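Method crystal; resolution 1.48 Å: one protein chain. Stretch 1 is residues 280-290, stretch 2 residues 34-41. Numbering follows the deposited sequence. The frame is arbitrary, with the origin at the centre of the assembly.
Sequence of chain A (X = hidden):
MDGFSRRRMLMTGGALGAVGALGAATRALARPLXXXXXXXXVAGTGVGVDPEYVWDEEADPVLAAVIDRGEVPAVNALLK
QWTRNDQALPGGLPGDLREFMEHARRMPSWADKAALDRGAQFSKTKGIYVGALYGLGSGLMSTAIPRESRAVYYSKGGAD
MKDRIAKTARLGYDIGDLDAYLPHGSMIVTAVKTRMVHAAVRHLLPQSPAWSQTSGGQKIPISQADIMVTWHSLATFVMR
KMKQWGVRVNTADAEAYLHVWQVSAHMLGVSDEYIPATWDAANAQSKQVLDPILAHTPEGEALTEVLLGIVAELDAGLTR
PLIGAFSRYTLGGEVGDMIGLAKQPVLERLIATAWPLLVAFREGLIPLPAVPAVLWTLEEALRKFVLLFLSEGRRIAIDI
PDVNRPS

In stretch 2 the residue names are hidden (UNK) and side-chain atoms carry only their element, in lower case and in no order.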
# COMPACT_ATOMS: atom_id res chain seq x y z
N ASP A 280 -10.47 9.29 -13.18
CA ASP A 280 -11.72 9.93 -12.76
C ASP A 280 -12.53 9.05 -11.82
O ASP A 280 -12.99 9.52 -10.76
CB ASP A 280 -12.56 10.32 -13.98
CG ASP A 280 -12.02 11.52 -14.71
OD1 ASP A 280 -11.23 12.28 -14.15
OD2 ASP A 280 -12.48 11.69 -15.91
N ALA A 281 -12.64 7.77 -12.13
CA ALA A 281 -13.34 6.86 -11.29
C ALA A 281 -12.66 6.70 -9.93
O ALA A 281 -13.29 6.68 -8.88
CB ALA A 281 -13.56 5.53 -11.97
N ALA A 282 -11.32 6.56 -9.97
CA ALA A 282 -10.62 6.35 -8.72
C ALA A 282 -10.71 7.56 -7.79
O ALA A 282 -10.88 7.39 -6.60
CB ALA A 282 -9.15 6.10 -9.00
N ASN A 283 -10.59 8.77 -8.37
CA ASN A 283 -10.59 9.96 -7.57
C ASN A 283 -11.97 10.18 -6.91
O ASN A 283 -12.04 10.49 -5.74
CB ASN A 283 -10.22 11.18 -8.41
CG ASN A 283 -8.75 11.21 -8.82
OD1 ASN A 283 -7.95 10.66 -8.12
ND2 ASN A 283 -8.44 11.83 -9.89
N ALA A 284 -13.00 9.87 -7.69
CA ALA A 284 -14.34 10.00 -7.10
C ALA A 284 -14.62 8.97 -6.02
O ALA A 284 -15.17 9.30 -4.98
CB ALA A 284 -15.35 9.90 -8.21
N GLN A 285 -14.15 7.76 -6.24
CA GLN A 285 -14.31 6.70 -5.26
C GLN A 285 -13.58 6.97 -3.95
O GLN A 285 -14.12 6.77 -2.88
CB GLN A 285 -13.98 5.36 -5.82
CG GLN A 285 -14.18 4.20 -4.88
CD GLN A 285 -13.99 2.92 -5.57
OE1 GLN A 285 -12.88 2.40 -5.71
NE2 GLN A 285 -15.06 2.42 -6.18
N SER A 286 -12.33 7.43 -4.03
CA SER A 286 -11.56 7.75 -2.83
C SER A 286 -12.31 8.73 -1.92
O SER A 286 -12.32 8.54 -0.71
CB SER A 286 -10.24 8.28 -3.27
OG SER A 286 -9.46 8.56 -2.07
N LYS A 287 -12.95 9.72 -2.53
CA LYS A 287 -13.68 10.71 -1.73
C LYS A 287 -14.80 10.07 -0.94
O LYS A 287 -15.09 10.54 0.15
CB LYS A 287 -14.23 11.81 -2.62
CG LYS A 287 -13.16 12.73 -3.09
CD LYS A 287 -13.72 13.80 -4.07
CE LYS A 287 -12.63 14.76 -4.53
NZ LYS A 287 -11.65 14.16 -5.51
N GLN A 288 -15.42 9.02 -1.47
CA GLN A 288 -16.54 8.38 -0.83
C GLN A 288 -16.14 7.27 0.10
O GLN A 288 -16.82 6.98 1.08
CB GLN A 288 -17.45 7.79 -1.87
CG GLN A 288 -18.89 7.74 -1.44
CD GLN A 288 -19.71 7.24 -2.60
OE1 GLN A 288 -20.01 7.96 -3.56
NE2 GLN A 288 -20.04 6.02 -2.53
N VAL A 289 -15.07 6.53 -0.21
CA VAL A 289 -14.75 5.33 0.55
C VAL A 289 -13.56 5.43 1.47
O VAL A 289 -13.47 4.60 2.36
CB VAL A 289 -14.59 4.09 -0.31
CG1 VAL A 289 -15.78 3.90 -1.24
CG2 VAL A 289 -13.30 4.11 -1.09
N LEU A 290 -12.64 6.40 1.21
CA LEU A 290 -11.53 6.55 2.10
C LEU A 290 -11.78 7.74 3.04
O LEU A 290 -11.71 7.57 4.26
CB LEU A 290 -10.24 6.72 1.29
CG LEU A 290 -8.99 7.06 2.05
CD1 LEU A 290 -8.63 5.96 3.01
CD2 LEU A 290 -7.85 7.40 1.15
N UNK A 34 -23.76 4.06 -8.10
CA UNK A 34 -23.11 3.40 -6.98
C UNK A 34 -21.58 3.35 -7.24
O UNK A 34 -21.14 2.97 -8.36
c UNK A 34 -23.03 -0.29 -5.76
c UNK A 34 -22.95 1.52 -4.52
c UNK A 34 -22.62 -2.89 -5.12
c UNK A 34 -23.18 1.13 -5.78
c UNK A 34 -23.57 1.94 -6.90
c UNK A 34 -22.69 -0.66 -4.48
c UNK A 34 -22.49 -1.97 -4.13
n UNK A 34 -22.63 0.45 -3.71
c UNK A 34 -22.98 -2.53 -6.38
c UNK A 34 -23.14 -1.26 -6.73
N UNK A 35 -20.84 3.62 -6.18
CA UNK A 35 -19.36 3.58 -6.33
C UNK A 35 -18.82 2.19 -6.70
O UNK A 35 -17.75 2.10 -7.30
o UNK A 35 -17.39 4.50 -5.33
c UNK A 35 -18.72 3.22 -3.95
c UNK A 35 -18.75 4.14 -5.06
N UNK A 36 -19.56 1.12 -6.35
CA UNK A 36 -19.18 -0.24 -6.66
C UNK A 36 -19.80 -0.80 -7.90
O UNK A 36 -19.73 -2.03 -8.08
c UNK A 36 -14.68 -0.50 -4.64
c UNK A 36 -17.02 -0.50 -4.21
n UNK A 36 -17.92 -0.02 -2.22
c UNK A 36 -16.73 -0.11 -2.89
c UNK A 36 -19.18 -1.14 -5.45
c UNK A 36 -15.96 -0.73 -5.11
c UNK A 36 -14.42 -0.11 -3.33
c UNK A 36 -18.95 -0.33 -3.11
c UNK A 36 -15.43 0.15 -2.45
c UNK A 36 -18.47 -0.65 -4.32
N UNK A 37 -20.38 0.07 -8.70
CA UNK A 37 -21.05 -0.33 -9.95
C UNK A 37 -19.91 -0.99 -10.77
O UNK A 37 -18.83 -0.39 -10.92
c UNK A 37 -21.48 0.82 -10.76
o UNK A 37 -22.03 0.27 -11.92
N UNK A 38 -20.16 -2.12 -11.39
CA UNK A 38 -19.14 -2.61 -12.30
C UNK A 38 -18.91 -1.69 -13.49
O UNK A 38 -17.86 -1.80 -14.15
c UNK A 38 -20.82 -4.33 -11.86
c UNK A 38 -19.79 -3.93 -12.85
c UNK A 38 -21.28 -3.08 -11.20
N UNK A 39 -19.79 -0.76 -13.80
CA UNK A 39 -19.65 0.13 -14.93
C UNK A 39 -18.38 0.96 -14.97
O UNK A 39 -17.91 1.31 -16.02
o UNK A 39 -21.01 1.84 -13.91
c UNK A 39 -20.85 1.04 -15.07
N UNK A 40 -17.84 1.37 -13.82
CA UNK A 40 -16.65 2.18 -13.79
C UNK A 40 -15.41 1.32 -13.53
O UNK A 40 -14.33 1.93 -13.22
c UNK A 40 -16.79 3.24 -12.71
N UNK A 41 -15.52 0.03 -13.57
CA UNK A 41 -14.43 -0.88 -13.22
C UNK A 41 -13.67 -1.38 -14.43
O UNK A 41 -14.10 -1.25 -15.58
c UNK A 41 -14.97 -2.08 -12.49
o UNK A 41 -15.68 -2.98 -13.36
O HOH W 1 -22.04 5.05 -4.01

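Position 34 carries ten side-chain atoms: one carbon leads into fused five- and six-membered rings that hold eight carbons and one nitrogen. The rings make no contact with stretch 1. This is the indole of Trp-34. Its CA-to-CB bond points away from the helix of stretch 1. The backbone matters more, because Trp-34 O accepts a hydrogen bond from the N of position 37 at 3.0 Å, closing a type I beta turn.

Position 35 has three side-chain atoms, a carbon that branches to one oxygen and one carbon. The side-chain oxygen lies 3.2 Å from Gln-285 NE2, and the terminal carbon lies 4.1 Å from Val-289 CG1. A beta-branched side chain with one hydroxyl and one methyl is threonine. Thr-35 points toward the helix, and both of its branches find neighbours. The 3.2 Å approach is a hydrogen bond from Gln-285 NE2 to Thr-35 OG1, with an N-H...O angle of 155°; the same NE2 lies 2.9 Å from Thr-35 O. The methyl CG2 is the branch that meets Val-289, while Gln-288 NE2 approaches Thr-35 CB at 3.4 Å. A small side chain that is polar on one branch and apolar on the other suits this mixed surface.

Position 36 again shows one carbon followed by fused rings of eight carbons and one nitrogen. One ring carbon lies 3.3 Å from Gln-285 NE2 and another 4.0 Å from Val-289 CG1. The residue is tryptophan. The CA-to-CB bond of Trp-36 runs sideways, but the long side chain brings the far end of the indole nearer to the helix. Gln-285 NE2 lies over one face of the ring, nearest CZ3, and Val-289 CG1 makes its apolar contact with CZ2. The broad, buried ring can thus meet residues one helical turn apart.

Position 37 has one carbon and then one oxygen, out of reach of stretch 1: Ser-37. Its backbone N completes the turn begun at Trp-34, and its short hydroxyl remains close to the local backbone.

At position 38, three carbons close a ring onto the backbone nitrogen, and this ring is out of reach of stretch 1. It identifies Pro-38. The ring restricts phi, here -64°, a value that fits the short 3-10 segment it enters.

Position 39 also has one carbon and one oxygen, far from stretch 1. It is Ser-39, whose OG is hydrogen-bonded to Ser-37 OG at 2.7 Å, linking the two hydroxyls across the proline.

Position 40 has a single side-chain carbon, directed toward Ala-281, with 4.0 Å between the two CB atoms. Ala-40 lets the backbones come close, the CA atoms of this pair being 6.3 Å apart.

Position 41, with one carbon and one oxygen, points away from the helix. Ser-41 instead donates from OG to Pro-38 O at 2.6 Å, and its N bonds to the same oxygen at 3.0 Å.

The contact works through one face of the helix. Gln-285 anchors Thr-35 and covers Trp-36, Val-289 and Ala-281 add apolar packing, and a water accepts from Thr-35 N at 2.9 Å and from Gln-288 NE2 at 2.7 Å, bridging the stretches.

Stretch 2 (34-41) WTWSPSAS
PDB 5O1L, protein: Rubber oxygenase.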